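PDB 4Q3N: MGS-M5 from Unidentified, which probably catalyses the NAD-dependent interconversion of L-lactate and pyruvate, as L-lactate dehydrogenases of the lactate/malate dehydrogenase family do. Local coordinates for residues S4-V9 against E29-L34; S256-G261 against Q268-L273; G261-E266 against I285-L290. All blocks are in the same frame, centred on the assembly; numbering follows the deposited sequence. Where two conformers were deposited one is given.

Contact 1 belongs to the NAD-binding half of the chain, whereas contacts 2 and 3 lie together in the alpha/beta C-terminal half. The centre of contact 1 is about 26 Å from that of contact 2 and about 33 Å from that of contact 3, and neither pair touches. Contacts 2 and 3 are neighbours, their centres about 9 Å apart: they share Gly261, Asn259 ND2 probably hydrogen-bonds Glu266 O (3.0 Å), and Val257 CG2 packs on Ile285 CD1 (3.6 Å). Contact 1 probably helps to build the coenzyme-binding fold, although no NAD is bound; contacts 2 and 3 join the 251-258/270-278 hairpin and its loop to the segment leading into helix 292-311.

Contact 1: residues S4-V9 against E29-L34; sequences SKVVVV and EELVLL. With ACT (acetate ion), chain G.
Branched aliphatic side chains crowd most of this strand pair, but at its start Ser4, Lys5 and Glu30 are partly open to solvent. On the face of Val6, Val8, Leu31 and Leu33, covered by helices 13-25 and 38-49, Leu31 CD1 crosses obliquely to Val8 CG2 at 3.8 Å, and Leu33 CD2 meets Val8 CB at 4.0 Å. On the other face Val7 CG1 touches Leu34 CD1 (3.9 Å), and Val7 lies alongside Val32; beta-branched residues suit this extended backbone. The strands run parallel, their directions inclined by 17°, and with helix 13-25 form the first beta-alpha-beta unit of the Rossmann fold. Val6 and Val8 each use both N and O across the pair, as in Leu34 N to Val8 O (2.8 Å). At the looser end the extended Lys5 lays CE on Val32 CG2 (3.7 Å) and salt-bridges Asp71 through NZ. Ser4 OG accepts Glu29 N almost straight (2.9 Å, 172°) and donates to OXT of an acetate, probably a crystallisation additive. An alanine in place of Ser4 would remove the acceptor for Glu29 N and would probably loosen the entry to the second strand, where buried Glu29 pairs with Arg2 of the second subunit.

Contact 2: residues S256-G261 against Q268-L273; sequences SVLNNG and QVYIGL
A beta hairpin joins strands 251-258 and 270-278, and this contact is its loop-side end, where the two short segments have twisted until their directions differ by 122°. Val257 and Ile271 form the hydrogen-bonded antiparallel pair: Val257 N gives to Ile271 O at 3.0 Å and Ile271 N to Val257 O at 2.9 Å, each donor standing above the plane of the carbonyl it meets. One step on, Asn259 N lies nearly on the extended C=O axis of Val269 (N to O, 3.0 Å), continuing the pairing past the end of the first strand.

Tyr270 dominates the face it shares with Ser256 and Leu258. Its ring lies flat across the backbone of the opposing strand, with Leu258 N 3.6 Å above the ring plane and over its centre. CB of Leu258 makes a CH-pi contact over the same face, 4.1 Å from the ring centroid and 25° off its normal. Ser256 O comes to the ring edge instead, in plane, 3.5 Å from CD2 of Tyr270. A tyrosine suits this place because its ring can cover a peptide while its hydroxyl reaches Val141 O beyond the strands. In Leu258, CG anti to the backbone N (chi1 -177°) carries the branch toward the second strand, where CD1 comes 3.5 Å from Val269 O.

On the other side of the sheet, CG2 of Val257 crosses obliquely to CB of Leu273 at 3.9 Å, while Ile271 packs against Leu298, Ala302 and Leu305 of helix 292-311. The side-chain amide of Asn259 is turned back into the connecting loop, where OD1 accepts Tyr263 N. Such a twisted hairpin, continued by strand 281-285, makes the three-stranded antiparallel sheet in the C-terminal domain of this lactate/malate dehydrogenase relative.

Contact 3: residues G261-E266 against I285-L290; sequences GVYDCE and IVKLKL
The ring of Tyr263 is the centre of this loop-to-loop contact, hemmed by aliphatic groups from several directions. CD of Lys287 sits squarely over one face, 3.6 Å from the ring centroid and only 10° off its normal, a CH-pi contact made by the methylene part of the lysine. CG2 of Ile285 comes in plane to the ring edge at CE1 (3.9 Å), and CD1 of Leu290 reaches CE2 at the same distance. Val262 continues the apolar patch: its CG1 rests on CB of Lys287 at 3.9 Å, the two side chains sliding past each other in opposite directions.

Farther out, the phenol is fixed by two bonds, which suit a tyrosine because its hydroxyl can both donate and accept. Tyr263 OH donates to an in-plane lone pair of Val286 O (2.6 Å). Leu288 N gives to Tyr263 OH (2.8 Å) almost straight, at 168°, so the hydroxyl joins two backbone groups on either side of Lys287. Bends at chi2 and chi4 fold Lys287 back so that NZ gives to Leu288 O at 2.9 Å; a water also accepts from NZ and binds weakly to Asp264 OD2. Lys287 O receives Lys192 NZ of the third subunit.

Loop 261-266, between strands 251-258 and 270-278, meets the segment running from strand 281-285 to helix 292-311, with Tyr263 packed on Leu298 of that helix and on Leu273 and Pro274 of strand 270-278.

Contact 1: residues S4-V9 against E29-L34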
ATOM      1  N   SER A   4       7.398  -2.913 -17.168  1.00 36.44           N
ATOM      2  CA  SER A   4       6.342  -2.255 -16.378  1.00 30.26           C
ATOM      3  C   SER A   4       5.544  -1.244 -17.205  1.00 27.81           C
ATOM      4  O   SER A   4       5.308  -0.131 -16.782  1.00 24.74           O
ATOM      5  CB  SER A   4       6.886  -1.579 -15.087  1.00 31.56           C
ATOM      6  OG  SER A   4       5.806  -1.309 -14.112  1.00 27.51           O
ATOM      7  N   LYS A   5       5.057  -1.703 -18.356  1.00 25.47           N
ATOM      8  CA  LYS A   5       4.271  -0.848 -19.252  1.00 24.42           C
ATOM      9  C   LYS A   5       3.017  -1.530 -19.753  1.00 22.85           C
ATOM     10  O   LYS A   5       3.085  -2.648 -20.294  1.00 23.78           O
ATOM     11  CB  LYS A   5       5.130  -0.466 -20.469  1.00 26.48           C
ATOM     12  CG  LYS A   5       4.431   0.528 -21.405  1.00 26.97           C
ATOM     13  CD  LYS A   5       5.479   0.832 -22.475  1.00 31.72           C
ATOM     14  CE  LYS A   5       4.862   1.649 -23.604  1.00 32.57           C
ATOM     15  NZ  LYS A   5       5.919   2.009 -24.643  1.00 35.74           N
ATOM     16  N   VAL A   6       1.897  -0.843 -19.603  1.00 23.96           N
ATOM     17  CA  VAL A   6       0.626  -1.346 -20.074  1.00 23.06           C
ATOM     18  C   VAL A   6       0.054  -0.370 -21.095  1.00 24.38           C
ATOM     19  O   VAL A   6       0.129   0.844 -20.902  1.00 25.67           O
ATOM     20  CB  VAL A   6      -0.373  -1.521 -18.909  1.00 21.89           C
ATOM     21  CG1 VAL A   6      -1.784  -1.843 -19.462  1.00 21.22           C
ATOM     22  CG2 VAL A   6       0.124  -2.624 -17.937  1.00 20.29           C
ATOM     23  N   VAL A   7      -0.500  -0.900 -22.191  1.00 23.79           N
ATOM     24  CA  VAL A   7      -1.231  -0.063 -23.130  1.00 21.81           C
ATOM     25  C   VAL A   7      -2.731  -0.414 -23.000  1.00 23.54           C
ATOM     26  O   VAL A   7      -3.099  -1.605 -22.939  1.00 25.25           O
ATOM     27  CB  VAL A   7      -0.733  -0.297 -24.608  1.00 21.87           C
ATOM     28  CG1 VAL A   7      -1.644   0.493 -25.609  1.00 21.21           C
ATOM     29  CG2 VAL A   7       0.752   0.068 -24.736  1.00 23.19           C
ATOM     30  N   VAL A   8      -3.574   0.610 -22.891  1.00 21.18           N
ATOM     31  CA  VAL A   8      -5.019   0.432 -22.856  1.00 23.16           C
ATOM     32  C   VAL A   8      -5.638   0.857 -24.225  1.00 23.59           C
ATOM     33  O   VAL A   8      -5.489   2.004 -24.646  1.00 25.15           O
ATOM     34  CB  VAL A   8      -5.668   1.250 -21.724  1.00 23.39           C
ATOM     35  CG1 VAL A   8      -7.245   1.051 -21.759  1.00 25.91           C
ATOM     36  CG2 VAL A   8      -5.075   0.821 -20.362  1.00 24.32           C
ATOM     37  N   VAL A   9      -6.307  -0.058 -24.921  1.00 22.49           N
ATOM     38  CA  VAL A   9      -6.902   0.307 -26.222  1.00 22.73           C
ATOM     39  C   VAL A   9      -8.411   0.500 -25.994  1.00 25.83           C
ATOM     40  O   VAL A   9      -9.127  -0.460 -25.683  1.00 26.15           O
ATOM     41  CB  VAL A   9      -6.665  -0.776 -27.327  1.00 25.51           C
ATOM     42  CG1 VAL A   9      -7.370  -0.337 -28.689  1.00 27.72           C
ATOM     43  CG2 VAL A   9      -5.197  -1.056 -27.477  1.00 26.77           C
ATOM     44  N   GLU A  29       4.429   1.214 -13.548  1.00 22.36           N
ATOM     45  CA  GLU A  29       5.056   2.500 -13.780  1.00 23.41           C
ATOM     46  C   GLU A  29       4.451   3.280 -14.989  1.00 26.33           C
ATOM     47  O   GLU A  29       4.258   4.496 -14.918  1.00 25.39           O
ATOM     48  CB  GLU A  29       6.540   2.306 -14.052  1.00 25.00           C
ATOM     49  CG  GLU A  29       7.276   3.652 -14.266  1.00 26.95           C
ATOM     50  CD  GLU A  29       8.771   3.504 -14.483  1.00 31.13           C
ATOM     51  OE1 GLU A  29       9.379   2.519 -13.960  1.00 32.39           O
ATOM     52  OE2 GLU A  29       9.363   4.396 -15.144  1.00 31.33           O
ATOM     53  N   GLU A  30       4.228   2.587 -16.120  1.00 25.54           N
ATOM     54  CA  GLU A  30       3.955   3.299 -17.394  1.00 27.58           C
ATOM     55  C   GLU A  30       2.640   2.877 -18.013  1.00 25.33           C
ATOM     56  O   GLU A  30       2.389   1.688 -18.161  1.00 23.70           O
ATOM     57  CB  GLU A  30       5.061   3.020 -18.422  1.00 33.13           C
ATOM     58  CG  GLU A  30       6.455   3.290 -18.013  1.00 41.77           C
ATOM     59  CD  GLU A  30       7.394   3.061 -19.204  1.00 49.47           C
ATOM     60  OE1 GLU A  30       8.023   1.978 -19.254  1.00 50.70           O
ATOM     61  OE2 GLU A  30       7.425   3.926 -20.116  1.00 56.18           O
ATOM     62  N   LEU A  31       1.847   3.856 -18.432  1.00 23.22           N
ATOM     63  CA  LEU A  31       0.528   3.620 -18.989  0.50 22.03           C
ATOM     64  C   LEU A  31       0.414   4.392 -20.305  1.00 22.90           C
ATOM     65  O   LEU A  31       0.780   5.573 -20.337  1.00 23.55           O
ATOM     66  CB  LEU A  31      -0.507   4.103 -17.985  0.50 21.35           C
ATOM     67  CG  LEU A  31      -1.990   3.957 -18.183  0.50 20.74           C
ATOM     68  CD1 LEU A  31      -2.259   2.486 -18.349  0.50 20.77           C
ATOM     69  CD2 LEU A  31      -2.738   4.558 -16.977  0.50 19.95           C
ATOM     70  N   VAL A  32      -0.082   3.750 -21.360  1.00 22.44           N
ATOM     71  CA  VAL A  32      -0.309   4.467 -22.618  1.00 23.59           C
ATOM     72  C   VAL A  32      -1.766   4.235 -22.999  1.00 24.40           C
ATOM     73  O   VAL A  32      -2.241   3.097 -22.958  1.00 23.43           O
ATOM     74  CB  VAL A  32       0.606   4.002 -23.736  1.00 26.35           C
ATOM     75  CG1 VAL A  32       0.293   4.784 -25.034  1.00 27.18           C
ATOM     76  CG2 VAL A  32       2.124   4.168 -23.350  1.00 24.55           C
ATOM     77  N   LEU A  33      -2.473   5.314 -23.325  1.00 22.33           N
ATOM     78  CA  LEU A  33      -3.885   5.252 -23.663  1.00 22.43           C
ATOM     79  C   LEU A  33      -4.058   5.429 -25.169  1.00 24.78           C
ATOM     80  O   LEU A  33      -3.532   6.406 -25.752  1.00 24.26           O
ATOM     81  CB  LEU A  33      -4.666   6.355 -22.935  1.00 22.73           C
ATOM     82  CG  LEU A  33      -4.437   6.376 -21.403  1.00 22.19           C
ATOM     83  CD1 LEU A  33      -5.253   7.536 -20.837  1.00 20.77           C
ATOM     84  CD2 LEU A  33      -4.879   5.050 -20.721  1.00 23.49           C
ATOM     85  N   LEU A  34      -4.766   4.494 -25.798  1.00 25.08           N
ATOM     86  CA  LEU A  34      -5.046   4.563 -27.241  1.00 27.04           C
ATOM     87  C   LEU A  34      -6.542   4.652 -27.475  1.00 28.28           C
ATOM     88  O   LEU A  34      -7.310   3.925 -26.856  1.00 27.26           O
ATOM     89  CB  LEU A  34      -4.519   3.325 -27.974  1.00 30.32           C
ATOM     90  CG  LEU A  34      -3.145   3.382 -28.632  1.00 34.14           C
ATOM     91  CD1 LEU A  34      -2.110   3.783 -27.593  1.00 34.59           C
ATOM     92  CD2 LEU A  34      -2.801   2.002 -29.266  1.00 34.57           C
TER
HETATM   93  C   ACT G 406       5.671  -3.561 -10.683  1.00 53.88           C
HETATM   94  O   ACT G 406       5.508  -2.981  -9.574  1.00 52.95           O
HETATM   95  OXT ACT G 406       6.134  -2.882 -11.640  1.00 52.92           O
HETATM   96  CH3 ACT G 406       5.319  -5.007 -10.841  1.00 53.41           C

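Contact 2: residues S256-G261 against Q268-L273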
ATOM      1  N   SER A 256     -10.760 -16.039 -19.096  0.50 23.57           N
ATOM      2  CA  SER A 256     -10.954 -16.666 -20.393  0.50 23.61           C
ATOM      3  C   SER A 256      -9.650 -17.260 -20.907  0.50 24.11           C
ATOM      4  O   SER A 256      -8.698 -16.524 -21.146  0.50 23.99           O
ATOM      5  CB  SER A 256     -11.488 -15.669 -21.437  0.50 23.06           C
ATOM      6  OG  SER A 256     -12.738 -15.111 -21.081  0.50 20.55           O
ATOM      7  N   VAL A 257      -9.627 -18.578 -21.113  1.00 23.55           N
ATOM      8  CA  VAL A 257      -8.422 -19.266 -21.614  1.00 24.99           C
ATOM      9  C   VAL A 257      -8.835 -20.331 -22.584  1.00 27.86           C
ATOM     10  O   VAL A 257     -10.000 -20.792 -22.570  1.00 28.42           O
ATOM     11  CB  VAL A 257      -7.611 -19.933 -20.473  1.00 27.08           C
ATOM     12  CG1 VAL A 257      -6.869 -18.884 -19.683  1.00 23.72           C
ATOM     13  CG2 VAL A 257      -8.551 -20.758 -19.559  1.00 25.97           C
ATOM     14  N   LEU A 258      -7.890 -20.753 -23.416  1.00 28.50           N
ATOM     15  CA  LEU A 258      -8.180 -21.770 -24.411  1.00 28.70           C
ATOM     16  C   LEU A 258      -8.248 -23.124 -23.707  1.00 30.62           C
ATOM     17  O   LEU A 258      -7.221 -23.592 -23.175  1.00 29.88           O
ATOM     18  CB  LEU A 258      -7.111 -21.798 -25.497  1.00 28.62           C
ATOM     19  CG  LEU A 258      -7.376 -22.803 -26.634  1.00 32.07           C
ATOM     20  CD1 LEU A 258      -8.581 -22.314 -27.550  1.00 30.19           C
ATOM     21  CD2 LEU A 258      -6.118 -23.074 -27.487  1.00 33.84           C
ATOM     22  N   ASN A 259      -9.414 -23.767 -23.714  1.00 31.17           N
ATOM     23  CA  ASN A 259      -9.536 -25.063 -23.016  1.00 33.01           C
ATOM     24  C   ASN A 259      -8.479 -26.056 -23.488  1.00 34.57           C
ATOM     25  O   ASN A 259      -7.669 -26.547 -22.691  1.00 35.29           O
ATOM     26  CB  ASN A 259     -10.912 -25.697 -23.201  1.00 32.31           C
ATOM     27  CG  ASN A 259     -11.003 -27.067 -22.489  1.00 33.09           C
ATOM     28  OD1 ASN A 259     -10.614 -27.186 -21.336  1.00 31.45           O
ATOM     29  ND2 ASN A 259     -11.463 -28.096 -23.192  1.00 33.33           N
ATOM     30  N   ASN A 260      -8.497 -26.354 -24.784  1.00 35.95           N
ATOM     31  CA  ASN A 260      -7.397 -27.132 -25.379  1.00 37.54           C
ATOM     32  C   ASN A 260      -7.250 -28.505 -24.710  1.00 37.58           C
ATOM     33  O   ASN A 260      -6.140 -28.978 -24.484  1.00 37.50           O
ATOM     34  CB  ASN A 260      -6.083 -26.343 -25.267  1.00 37.74           C
ATOM     35  CG  ASN A 260      -4.975 -26.864 -26.184  1.00 40.66           C
ATOM     36  OD1 ASN A 260      -5.236 -27.351 -27.251  1.00 41.08           O
ATOM     37  ND2 ASN A 260      -3.727 -26.734 -25.749  1.00 40.72           N
ATOM     38  N   GLY A 261      -8.364 -29.149 -24.387  1.00 35.85           N
ATOM     39  CA  GLY A 261      -8.275 -30.516 -23.881  1.00 36.40           C
ATOM     40  C   GLY A 261      -8.134 -30.609 -22.353  1.00 34.90           C
ATOM     41  O   GLY A 261      -8.158 -31.684 -21.793  1.00 36.29           O
ATOM     42  N   GLN A 268     -11.500 -26.267 -28.723  1.00 36.99           N
ATOM     43  CA  GLN A 268     -11.205 -25.015 -29.418  1.00 38.49           C
ATOM     44  C   GLN A 268     -12.206 -23.896 -29.081  1.00 36.11           C
ATOM     45  O   GLN A 268     -12.963 -23.419 -29.943  1.00 35.82           O
ATOM     46  CB  GLN A 268     -11.137 -25.279 -30.923  1.00 43.60           C
ATOM     47  CG  GLN A 268      -9.886 -26.069 -31.297  1.00 48.42           C
ATOM     48  CD  GLN A 268      -8.637 -25.188 -31.263  1.00 51.96           C
ATOM     49  OE1 GLN A 268      -7.671 -25.490 -30.566  1.00 52.68           O
ATOM     50  NE2 GLN A 268      -8.653 -24.095 -32.048  1.00 52.94           N
ATOM     51  N   VAL A 269     -12.212 -23.513 -27.809  1.00 34.79           N
ATOM     52  CA  VAL A 269     -12.922 -22.350 -27.309  1.00 33.31           C
ATOM     53  C   VAL A 269     -12.129 -21.701 -26.223  1.00 32.51           C
ATOM     54  O   VAL A 269     -11.409 -22.392 -25.478  1.00 32.65           O
ATOM     55  CB  VAL A 269     -14.295 -22.667 -26.692  1.00 34.61           C
ATOM     56  CG1 VAL A 269     -15.289 -23.081 -27.749  1.00 37.17           C
ATOM     57  CG2 VAL A 269     -14.178 -23.752 -25.617  1.00 35.14           C
ATOM     58  N   TYR A 270     -12.259 -20.378 -26.110  1.00 30.51           N
ATOM     59  CA  TYR A 270     -11.809 -19.674 -24.933  1.00 29.97           C
ATOM     60  C   TYR A 270     -12.996 -19.707 -24.023  1.00 29.69           C
ATOM     61  O   TYR A 270     -14.145 -19.524 -24.491  1.00 28.14           O
ATOM     62  CB  TYR A 270     -11.388 -18.245 -25.249  1.00 29.74           C
ATOM     63  CG  TYR A 270      -9.885 -18.089 -25.447  1.00 29.05           C
ATOM     64  CD1 TYR A 270      -9.266 -18.561 -26.618  1.00 29.22           C
ATOM     65  CD2 TYR A 270      -9.088 -17.475 -24.469  1.00 27.40           C
ATOM     66  CE1 TYR A 270      -7.892 -18.408 -26.822  1.00 29.88           C
ATOM     67  CE2 TYR A 270      -7.699 -17.295 -24.673  1.00 26.58           C
ATOM     68  CZ  TYR A 270      -7.118 -17.781 -25.838  1.00 29.65           C
ATOM     69  OH  TYR A 270      -5.766 -17.635 -26.048  1.00 30.88           O
ATOM     70  N   ILE A 271     -12.754 -19.972 -22.745  1.00 26.06           N
ATOM     71  CA  ILE A 271     -13.853 -20.100 -21.791  1.00 26.89           C
ATOM     72  C   ILE A 271     -13.335 -19.848 -20.367  1.00 27.25           C
ATOM     73  O   ILE A 271     -12.143 -19.980 -20.120  1.00 27.17           O
ATOM     74  CB  ILE A 271     -14.506 -21.516 -21.944  1.00 30.92           C
ATOM     75  CG1 ILE A 271     -15.852 -21.622 -21.224  1.00 30.76           C
ATOM     76  CG2 ILE A 271     -13.496 -22.607 -21.572  1.00 29.32           C
ATOM     77  CD1 ILE A 271     -16.579 -22.959 -21.590  1.00 30.26           C
ATOM     78  N   GLY A 272     -14.210 -19.411 -19.467  1.00 26.52           N
ATOM     79  CA  GLY A 272     -13.801 -18.995 -18.124  1.00 25.81           C
ATOM     80  C   GLY A 272     -13.427 -20.214 -17.270  1.00 26.28           C
ATOM     81  O   GLY A 272     -14.277 -21.073 -16.966  1.00 27.91           O
ATOM     82  N   LEU A 273     -12.139 -20.322 -16.948  1.00 23.91           N
ATOM     83  CA  LEU A 273     -11.602 -21.422 -16.138  1.00 24.21           C
ATOM     84  C   LEU A 273     -10.541 -20.853 -15.203  1.00 24.57           C
ATOM     85  O   LEU A 273      -9.894 -19.863 -15.530  1.00 25.89           O
ATOM     86  CB  LEU A 273     -10.987 -22.530 -17.028  1.00 24.76           C
ATOM     87  CG  LEU A 273     -11.975 -23.188 -18.015  1.00 27.45           C
ATOM     88  CD1 LEU A 273     -11.175 -24.028 -19.052  1.00 24.52           C
ATOM     89  CD2 LEU A 273     -13.051 -24.065 -17.271  1.00 24.62           C
TER

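Contact 3: residues G261-E266 against I285-L290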
ATOM      1  N   GLY A 261      -8.364 -29.149 -24.387  1.00 35.85           N
ATOM      2  CA  GLY A 261      -8.275 -30.516 -23.881  1.00 36.40           C
ATOM      3  C   GLY A 261      -8.134 -30.609 -22.353  1.00 34.90           C
ATOM      4  O   GLY A 261      -8.158 -31.684 -21.793  1.00 36.29           O
ATOM      5  N   VAL A 262      -8.012 -29.488 -21.664  1.00 32.98           N
ATOM      6  CA  VAL A 262      -7.859 -29.601 -20.215  1.00 32.94           C
ATOM      7  C   VAL A 262      -9.152 -30.125 -19.603  1.00 34.07           C
ATOM      8  O   VAL A 262      -9.118 -31.135 -18.906  1.00 34.76           O
ATOM      9  CB  VAL A 262      -7.454 -28.290 -19.541  1.00 31.52           C
ATOM     10  CG1 VAL A 262      -7.482 -28.496 -18.011  1.00 31.40           C
ATOM     11  CG2 VAL A 262      -6.043 -27.875 -19.995  1.00 31.11           C
ATOM     12  N   TYR A 263     -10.291 -29.483 -19.897  1.00 33.40           N
ATOM     13  CA  TYR A 263     -11.582 -30.000 -19.459  1.00 35.22           C
ATOM     14  C   TYR A 263     -12.179 -30.834 -20.602  1.00 39.06           C
ATOM     15  O   TYR A 263     -11.714 -30.744 -21.765  1.00 37.53           O
ATOM     16  CB  TYR A 263     -12.508 -28.827 -19.017  1.00 32.96           C
ATOM     17  CG  TYR A 263     -12.129 -28.222 -17.670  1.00 32.52           C
ATOM     18  CD1 TYR A 263     -11.045 -27.333 -17.554  1.00 30.67           C
ATOM     19  CD2 TYR A 263     -12.837 -28.554 -16.504  1.00 31.40           C
ATOM     20  CE1 TYR A 263     -10.674 -26.793 -16.324  1.00 30.15           C
ATOM     21  CE2 TYR A 263     -12.492 -27.998 -15.259  1.00 30.71           C
ATOM     22  CZ  TYR A 263     -11.396 -27.131 -15.169  1.00 30.78           C
ATOM     23  OH  TYR A 263     -11.032 -26.585 -13.947  1.00 29.88           O
ATOM     24  N   ASP A 264     -13.172 -31.677 -20.349  1.00 44.57           N
ATOM     25  CA  ASP A 264     -13.554 -32.486 -21.516  1.00 53.37           C
ATOM     26  C   ASP A 264     -14.599 -31.818 -22.422  1.00 51.75           C
ATOM     27  O   ASP A 264     -15.074 -32.423 -23.361  1.00 58.06           O
ATOM     28  CB  ASP A 264     -14.004 -33.890 -21.109  1.00 60.58           C
ATOM     29  CG  ASP A 264     -14.973 -33.875 -20.002  1.00 66.77           C
ATOM     30  OD1 ASP A 264     -15.812 -32.955 -19.995  1.00 72.06           O
ATOM     31  OD2 ASP A 264     -14.887 -34.770 -19.138  1.00 69.32           O
ATOM     32  N   CYS A 265     -14.891 -30.554 -22.186  1.00 47.15           N
ATOM     33  CA  CYS A 265     -15.686 -29.787 -23.131  1.00 44.62           C
ATOM     34  C   CYS A 265     -14.875 -29.469 -24.394  1.00 42.51           C
ATOM     35  O   CYS A 265     -13.697 -29.816 -24.461  1.00 43.31           O
ATOM     36  CB  CYS A 265     -16.174 -28.510 -22.470  1.00 41.25           C
ATOM     37  SG  CYS A 265     -14.844 -27.410 -21.973  1.00 39.55           S
ATOM     38  N   GLU A 266     -15.514 -28.812 -25.371  1.00 41.92           N
ATOM     39  CA  GLU A 266     -14.869 -28.363 -26.608  0.50 42.25           C
ATOM     40  C   GLU A 266     -13.444 -27.879 -26.361  1.00 40.17           C
ATOM     41  O   GLU A 266     -13.216 -27.074 -25.456  1.00 37.99           O
ATOM     42  CB  GLU A 266     -15.691 -27.235 -27.257  0.50 42.11           C
ATOM     43  CG  GLU A 266     -15.496 -27.084 -28.746  0.50 44.47           C
ATOM     44  CD  GLU A 266     -16.204 -28.190 -29.550  0.50 46.86           C
ATOM     45  OE1 GLU A 266     -17.440 -28.142 -29.732  0.50 48.23           O
ATOM     46  OE2 GLU A 266     -15.515 -29.126 -29.978  0.50 49.99           O
ATOM     47  N   ILE A 285      -3.763 -24.241 -16.948  1.00 25.66           N
ATOM     48  CA  ILE A 285      -5.144 -24.147 -16.488  1.00 25.07           C
ATOM     49  C   ILE A 285      -5.328 -25.117 -15.345  1.00 27.37           C
ATOM     50  O   ILE A 285      -4.872 -26.256 -15.418  1.00 25.97           O
ATOM     51  CB  ILE A 285      -6.115 -24.511 -17.609  1.00 26.06           C
ATOM     52  CG1 ILE A 285      -5.948 -23.493 -18.739  1.00 25.68           C
ATOM     53  CG2 ILE A 285      -7.603 -24.590 -17.061  1.00 27.74           C
ATOM     54  CD1 ILE A 285      -6.815 -23.882 -19.980  1.00 27.07           C
ATOM     55  N   VAL A 286      -6.003 -24.702 -14.293  1.00 26.11           N
ATOM     56  CA  VAL A 286      -6.177 -25.618 -13.185  1.00 26.26           C
ATOM     57  C   VAL A 286      -7.358 -26.522 -13.502  1.00 27.00           C
ATOM     58  O   VAL A 286      -8.456 -26.036 -13.854  1.00 28.05           O
ATOM     59  CB  VAL A 286      -6.397 -24.837 -11.863  1.00 32.16           C
ATOM     60  CG1 VAL A 286      -6.707 -25.802 -10.716  1.00 31.93           C
ATOM     61  CG2 VAL A 286      -5.109 -23.976 -11.547  1.00 26.78           C
ATOM     62  N   LYS A 287      -7.168 -27.817 -13.368  1.00 25.60           N
ATOM     63  CA  LYS A 287      -8.249 -28.747 -13.660  1.00 27.21           C
ATOM     64  C   LYS A 287      -8.974 -29.122 -12.377  1.00 28.11           C
ATOM     65  O   LYS A 287      -8.423 -29.801 -11.545  1.00 27.73           O
ATOM     66  CB  LYS A 287      -7.710 -29.987 -14.375  1.00 30.30           C
ATOM     67  CG  LYS A 287      -8.708 -31.107 -14.604  1.00 34.24           C
ATOM     68  CD  LYS A 287      -9.934 -30.633 -15.356  1.00 35.32           C
ATOM     69  CE  LYS A 287     -10.785 -31.850 -15.767  1.00 38.62           C
ATOM     70  NZ  LYS A 287     -11.558 -32.411 -14.598  1.00 39.77           N
ATOM     71  N   LEU A 288     -10.207 -28.655 -12.205  1.00 26.86           N
ATOM     72  CA  LEU A 288     -11.011 -29.065 -11.055  1.00 28.27           C
ATOM     73  C   LEU A 288     -11.755 -30.343 -11.348  1.00 30.46           C
ATOM     74  O   LEU A 288     -12.143 -30.578 -12.494  1.00 32.77           O
ATOM     75  CB  LEU A 288     -12.052 -27.985 -10.682  1.00 26.33           C
ATOM     76  CG  LEU A 288     -11.425 -26.611 -10.419  1.00 25.25           C
ATOM     77  CD1 LEU A 288     -12.588 -25.575 -10.332  1.00 25.89           C
ATOM     78  CD2 LEU A 288     -10.578 -26.673  -9.099  1.00 25.41           C
ATOM     79  N   LYS A 289     -11.997 -31.157 -10.317  1.00 32.17           N
ATOM     80  CA  LYS A 289     -12.924 -32.304 -10.452  1.00 34.07           C
ATOM     81  C   LYS A 289     -14.352 -31.750 -10.381  1.00 33.62           C
ATOM     82  O   LYS A 289     -14.808 -31.359  -9.316  1.00 34.24           O
ATOM     83  CB  LYS A 289     -12.712 -33.369  -9.346  1.00 36.91           C
ATOM     84  CG  LYS A 289     -11.464 -34.258  -9.452  1.00 40.20           C
ATOM     85  CD  LYS A 289     -11.625 -35.520  -8.546  1.00 62.87           C
ATOM     86  CE  LYS A 289     -10.758 -36.718  -8.976  1.00 64.55           C
ATOM     87  NZ  LYS A 289      -9.340 -36.756  -8.465  1.00 64.74           N
ATOM     88  N   LEU A 290     -15.066 -31.723 -11.501  1.00 34.20           N
ATOM     89  CA  LEU A 290     -16.414 -31.159 -11.525  1.00 32.93           C
ATOM     90  C   LEU A 290     -17.393 -32.255 -11.238  1.00 34.91           C
ATOM     91  O   LEU A 290     -17.120 -33.395 -11.597  1.00 35.01           O
ATOM     92  CB  LEU A 290     -16.731 -30.530 -12.889  1.00 32.26           C
ATOM     93  CG  LEU A 290     -15.838 -29.370 -13.264  1.00 32.71           C
ATOM     94  CD1 LEU A 290     -16.310 -28.732 -14.624  1.00 31.09           C
ATOM     95  CD2 LEU A 290     -15.742 -28.323 -12.160  1.00 31.25           C
TER
HETATM   96  O   HOH W   1     -13.708 -34.319 -16.009  1.00 47.27           O